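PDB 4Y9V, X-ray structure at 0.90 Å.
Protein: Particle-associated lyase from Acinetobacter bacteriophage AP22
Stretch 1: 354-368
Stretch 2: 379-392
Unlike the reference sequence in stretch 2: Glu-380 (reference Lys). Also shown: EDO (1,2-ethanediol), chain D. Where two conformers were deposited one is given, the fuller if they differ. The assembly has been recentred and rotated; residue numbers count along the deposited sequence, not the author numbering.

Stretch 1 354-368: TFGAGDNEYSNCDIY
Stretch 2 (379-392) AEPRGGEFKLTNNT

Two parallel strands of one chain, one running through Asn-360 to Ser-363 and the other through Glu-385 to Leu-388, lie side by side with axes 4.8 Å apart at closest approach and N-to-C directions 11° apart; the contact buries 1015 Å² in total. Register pairs Asn-360 with Phe-386, Glu-361 with Lys-387, Tyr-362 with Leu-388 and Ser-363 with Thr-389, at CA-CA distances of 5.3, 4.5, 5.2 and 4.5 Å; beyond the corner at Asn-390, Asp-366 pairs with Thr-392 (CA-CA 4.9 Å).

The backbone ladder runs in the staggered parallel pattern, every second residue of stretch 1 donating through N to the residue before its partner and accepting at O from the residue after it. Asn-360 N donates to Glu-385 O (3.0 Å) and Lys-387 N to Asn-360 O (2.9 Å); Tyr-362 N donates to Lys-387 O (3.0 Å) and Thr-389 N to Tyr-362 O (3.0 Å). Asn-364 N then reaches Thr-389 O (2.8 Å). Both Asn-364 (phi/psi 56/30) and Asn-390 (61/37) adopt left-handed backbone angles, and here the side chain of Asn-391 (chi1 m, chi2 -50°) supplements the ladder: its ND2 donates to Tyr-362 O (3.0 Å), giving that carbonyl a second donor, while its OD1 accepts from Cys-365 N (2.8 Å). Main-chain pairing continues with Thr-392 N to Cys-365 O (2.8 Å) and Ile-367 N to Thr-392 O (2.9 Å).

Before the strands, Ala-357 O takes two donors, Arg-382 N (2.8 Å) and Gly-383 N (3.1 Å). Gly-358 (143/173) follows, its CA 3.3 Å from Gly-383 O; a CB there would lie 1.8 Å from that same oxygen. Asp-359 (50/45, chi1 m) turns its OD1 to accept from Glu-385 N (2.9 Å) in a nearly straight bond of 174°. Water 2 bridges the same Asp-359 OD1 (3.0 Å) and Glu-385 OE1 (3.1 Å), donating to both. Water 1 donates to Gly-356 O and accepts from Glu-380 N, each at 2.8 Å; Glu-380 differs from the reference sequence. An ethanediol, probably from the crystallisation liquor, accepts through O1 from Arg-382 NH1 (2.9 Å) and donates through O1 to Gly-383 O (2.8 Å).

On the face bearing Glu-361, Lys-387 and Thr-389, extended Glu-361 (chi1 t, chi2 t) accepts at OE2 from Thr-389 OG1 (2.7 Å; Thr-389 chi1 m). Its OE1 is 4.5 Å from Lys-387 NZ, beyond a salt bridge, and water 3 spans the gap, donating to Glu-361 OE1 (2.7 Å) and accepting from Lys-387 NZ (2.8 Å).

The opposite face carries Asn-360, Phe-386, Tyr-362 and Leu-388. The edge of Phe-386 (chi1 m, chi2 88°) meets the face of Phe-355 (chi1 -134°), centroids 5.2 Å apart and planes at 72°, while Gly-358 CA sits over a face of Phe-386, 3.9 Å from the ring centroid. Leu-388 CD2 packs 3.6 Å from Phe-355 CE1 and 3.9 Å from Tyr-362 CB. Within stretch 1, Asn-360 ND2 donates to Phe-355 O (2.9 Å) and Tyr-362 OH to Thr-354 O (2.8 Å).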

# COMPACT_ATOMS: atom_id res chain seq x y z
N THR A 354 4.99 -7.05 17.79
CA THR A 354 6.01 -6.27 18.45
C THR A 354 6.57 -5.22 17.49
O THR A 354 6.64 -5.44 16.27
CB THR A 354 7.13 -7.17 19.01
OG1 THR A 354 7.64 -7.91 17.91
CG2 THR A 354 6.65 -8.08 20.13
N PHE A 355 6.94 -4.06 18.02
CA PHE A 355 7.09 -2.86 17.16
C PHE A 355 8.50 -2.33 17.00
O PHE A 355 8.69 -1.31 16.34
CB PHE A 355 6.15 -1.74 17.63
CG PHE A 355 5.36 -1.05 16.57
CD1 PHE A 355 4.20 -0.37 16.93
CD2 PHE A 355 5.74 -1.00 15.22
CE1 PHE A 355 3.45 0.33 15.99
CE2 PHE A 355 4.99 -0.33 14.29
CZ PHE A 355 3.85 0.35 14.66
N GLY A 356 9.50 -3.00 17.58
CA GLY A 356 10.87 -2.64 17.33
C GLY A 356 11.27 -1.28 17.88
O GLY A 356 10.71 -0.74 18.81
N ALA A 357 12.36 -0.74 17.29
CA ALA A 357 13.01 0.44 17.81
C ALA A 357 12.26 1.74 17.49
O ALA A 357 12.27 2.67 18.31
CB ALA A 357 14.41 0.56 17.22
N GLY A 358 11.65 1.81 16.30
CA GLY A 358 10.99 3.00 15.80
C GLY A 358 11.19 3.16 14.31
O GLY A 358 11.94 2.44 13.66
N ASP A 359 10.48 4.17 13.77
CA ASP A 359 10.35 4.33 12.33
C ASP A 359 9.92 3.05 11.65
O ASP A 359 10.43 2.64 10.61
CB ASP A 359 11.60 4.96 11.71
CG ASP A 359 11.78 6.41 12.16
OD1 ASP A 359 10.79 7.09 12.52
OD2 ASP A 359 12.93 6.86 12.05
N ASN A 360 8.91 2.39 12.27
CA ASN A 360 8.37 1.12 11.82
C ASN A 360 6.88 1.25 11.58
O ASN A 360 6.24 2.19 12.07
CB ASN A 360 8.65 0.01 12.84
CG ASN A 360 10.12 -0.31 12.97
OD1 ASN A 360 10.87 -0.30 11.98
ND2 ASN A 360 10.56 -0.60 14.19
N GLU A 361 6.31 0.28 10.86
CA GLU A 361 4.89 0.34 10.50
C GLU A 361 4.28 -1.04 10.41
O GLU A 361 4.89 -1.98 9.90
CB GLU A 361 4.74 1.06 9.14
CG GLU A 361 3.31 1.23 8.65
CD GLU A 361 3.17 2.20 7.47
OE1 GLU A 361 4.15 2.33 6.70
OE2 GLU A 361 2.09 2.79 7.32
N TYR A 362 3.04 -1.14 10.89
CA TYR A 362 2.09 -2.19 10.47
C TYR A 362 0.98 -1.47 9.71
O TYR A 362 0.36 -0.55 10.27
CB TYR A 362 1.48 -2.98 11.63
CG TYR A 362 2.46 -3.90 12.34
CD1 TYR A 362 3.34 -3.42 13.30
CD2 TYR A 362 2.50 -5.24 12.03
CE1 TYR A 362 4.23 -4.26 13.94
CE2 TYR A 362 3.39 -6.10 12.67
CZ TYR A 362 4.28 -5.60 13.62
OH TYR A 362 5.13 -6.49 14.20
N SER A 363 0.74 -1.86 8.47
CA SER A 363 -0.29 -1.23 7.65
C SER A 363 -1.16 -2.30 7.00
O SER A 363 -0.66 -3.34 6.56
CB SER A 363 0.32 -0.33 6.58
OG SER A 363 1.29 -1.01 5.80
N ASN A 364 -2.46 -2.03 6.93
CA ASN A 364 -3.38 -2.92 6.23
C ASN A 364 -3.31 -4.36 6.77
O ASN A 364 -3.57 -5.29 5.99
CB ASN A 364 -3.13 -2.89 4.71
CG ASN A 364 -3.24 -1.48 4.18
OD1 ASN A 364 -4.26 -0.84 4.33
ND2 ASN A 364 -2.13 -1.01 3.61
N CYS A 365 -3.01 -4.51 8.03
CA CYS A 365 -2.86 -5.83 8.63
C CYS A 365 -4.10 -6.22 9.43
O CYS A 365 -4.78 -5.36 9.98
CB CYS A 365 -1.66 -5.88 9.59
SG CYS A 365 -0.03 -5.80 8.79
N ASP A 366 -4.30 -7.53 9.54
CA ASP A 366 -5.25 -8.14 10.45
C ASP A 366 -4.46 -8.55 11.69
O ASP A 366 -3.58 -9.41 11.57
CB ASP A 366 -5.91 -9.38 9.84
CG ASP A 366 -6.98 -9.08 8.82
OD1 ASP A 366 -7.48 -10.05 8.23
OD2 ASP A 366 -7.33 -7.89 8.70
N ILE A 367 -4.75 -7.92 12.83
CA ILE A 367 -3.97 -8.13 14.04
C ILE A 367 -4.90 -8.62 15.14
O ILE A 367 -5.80 -7.91 15.58
CB ILE A 367 -3.22 -6.86 14.50
CG1 ILE A 367 -2.38 -6.26 13.36
CG2 ILE A 367 -2.37 -7.19 15.72
CD1 ILE A 367 -1.73 -4.96 13.68
N TYR A 368 -4.66 -9.87 15.56
CA TYR A 368 -5.44 -10.49 16.62
C TYR A 368 -4.84 -10.17 18.00
O TYR A 368 -3.64 -10.24 18.21
CB TYR A 368 -5.53 -12.01 16.48
CG TYR A 368 -6.26 -12.44 15.23
CD1 TYR A 368 -7.63 -12.52 15.12
CD2 TYR A 368 -5.50 -12.78 14.14
CE1 TYR A 368 -8.28 -12.91 13.93
CE2 TYR A 368 -6.08 -13.18 12.97
CZ TYR A 368 -7.46 -13.23 12.87
OH TYR A 368 -8.04 -13.65 11.70
N ALA A 379 7.91 -2.46 23.35
CA ALA A 379 8.63 -2.85 24.56
C ALA A 379 10.11 -2.57 24.53
O ALA A 379 10.72 -2.64 25.61
CB ALA A 379 8.51 -4.36 24.75
N GLU A 380 10.70 -2.22 23.38
CA GLU A 380 12.11 -1.80 23.34
C GLU A 380 12.22 -0.49 22.53
O GLU A 380 12.98 -0.42 21.56
CB GLU A 380 13.02 -2.90 22.79
CG GLU A 380 13.06 -4.14 23.67
CD GLU A 380 14.11 -5.17 23.25
OE1 GLU A 380 14.29 -5.41 22.05
OE2 GLU A 380 14.78 -5.74 24.15
N PRO A 381 11.46 0.56 22.88
CA PRO A 381 11.47 1.74 22.05
C PRO A 381 12.76 2.54 22.13
O PRO A 381 13.27 2.83 23.21
CB PRO A 381 10.31 2.60 22.60
CG PRO A 381 10.16 2.14 24.03
CD PRO A 381 10.50 0.66 23.99
N ARG A 382 13.24 2.97 20.97
CA ARG A 382 14.39 3.87 20.84
C ARG A 382 13.97 5.27 20.46
O ARG A 382 14.55 6.26 20.96
CB ARG A 382 15.36 3.27 19.81
CG ARG A 382 16.60 4.09 19.58
CD ARG A 382 17.51 3.35 18.60
NE ARG A 382 18.73 4.06 18.27
CZ ARG A 382 18.86 4.89 17.31
NH1 ARG A 382 17.81 5.28 16.58
NH2 ARG A 382 20.03 5.43 17.08
N GLY A 383 12.99 5.41 19.58
CA GLY A 383 12.51 6.70 19.16
C GLY A 383 12.11 6.66 17.70
O GLY A 383 12.41 5.70 16.98
N GLY A 384 11.45 7.70 17.26
CA GLY A 384 10.90 7.78 15.93
C GLY A 384 9.42 7.44 15.91
O GLY A 384 8.75 7.47 16.94
N GLU A 385 8.92 7.15 14.70
CA GLU A 385 7.50 6.95 14.49
C GLU A 385 7.13 5.47 14.55
O GLU A 385 7.84 4.60 14.05
CB GLU A 385 7.03 7.47 13.13
CG GLU A 385 7.10 8.97 13.00
CD GLU A 385 6.45 9.62 11.80
OE1 GLU A 385 6.34 8.99 10.76
OE2 GLU A 385 5.98 10.78 11.98
N PHE A 386 5.98 5.22 15.14
CA PHE A 386 5.37 3.90 15.20
C PHE A 386 4.01 4.03 14.48
O PHE A 386 3.07 4.58 15.07
CB PHE A 386 5.23 3.43 16.62
CG PHE A 386 6.55 3.20 17.30
CD1 PHE A 386 7.23 4.24 17.96
CD2 PHE A 386 7.15 1.95 17.29
CE1 PHE A 386 8.42 3.99 18.58
CE2 PHE A 386 8.35 1.70 17.92
CZ PHE A 386 8.99 2.71 18.58
N LYS A 387 3.97 3.63 13.23
CA LYS A 387 2.83 3.91 12.36
C LYS A 387 1.92 2.69 12.27
O LYS A 387 2.37 1.58 11.96
CB LYS A 387 3.30 4.26 10.95
CG LYS A 387 4.12 5.53 10.84
CD LYS A 387 4.72 5.80 9.48
CE LYS A 387 3.74 6.18 8.48
NZ LYS A 387 4.12 6.81 7.19
N LEU A 388 0.64 2.90 12.53
CA LEU A 388 -0.38 1.86 12.47
C LEU A 388 -1.46 2.35 11.50
O LEU A 388 -2.35 3.11 11.89
CB LEU A 388 -0.95 1.61 13.85
CG LEU A 388 0.02 0.95 14.84
CD1 LEU A 388 -0.55 0.96 16.23
CD2 LEU A 388 0.36 -0.48 14.40
N THR A 389 -1.35 1.93 10.24
CA THR A 389 -2.07 2.56 9.17
C THR A 389 -3.13 1.61 8.62
O THR A 389 -2.80 0.59 7.99
CB THR A 389 -1.12 3.01 8.07
OG1 THR A 389 -0.04 3.70 8.68
CG2 THR A 389 -1.83 3.90 7.06
N ASN A 390 -4.41 1.90 8.86
CA ASN A 390 -5.48 1.14 8.22
C ASN A 390 -5.47 -0.34 8.58
O ASN A 390 -5.83 -1.18 7.74
CB ASN A 390 -5.54 1.39 6.73
CG ASN A 390 -6.95 1.54 6.26
OD1 ASN A 390 -7.90 1.22 6.96
ND2 ASN A 390 -7.09 1.99 5.05
N ASN A 391 -5.12 -0.68 9.83
CA ASN A 391 -5.21 -2.07 10.26
C ASN A 391 -6.63 -2.40 10.74
O ASN A 391 -7.40 -1.51 11.11
CB ASN A 391 -4.22 -2.34 11.40
CG ASN A 391 -2.80 -2.08 10.98
OD1 ASN A 391 -2.31 -2.55 9.94
ND2 ASN A 391 -2.08 -1.30 11.80
N THR A 392 -6.90 -3.70 10.79
CA THR A 392 -8.10 -4.24 11.43
C THR A 392 -7.64 -5.02 12.67
O THR A 392 -6.78 -5.89 12.56
CB THR A 392 -8.88 -5.13 10.47
OG1 THR A 392 -9.25 -4.34 9.34
CG2 THR A 392 -10.13 -5.65 11.14
C1 EDO D . 14.70 3.99 15.59
O1 EDO D . 15.01 4.60 16.78
C2 EDO D . 14.59 4.95 14.45
O2 EDO D . 15.87 5.43 14.09
O HOH W 1 9.58 -2.35 20.80
O HOH W 2 9.27 8.27 10.19
O HOH W 3 4.47 4.68 5.34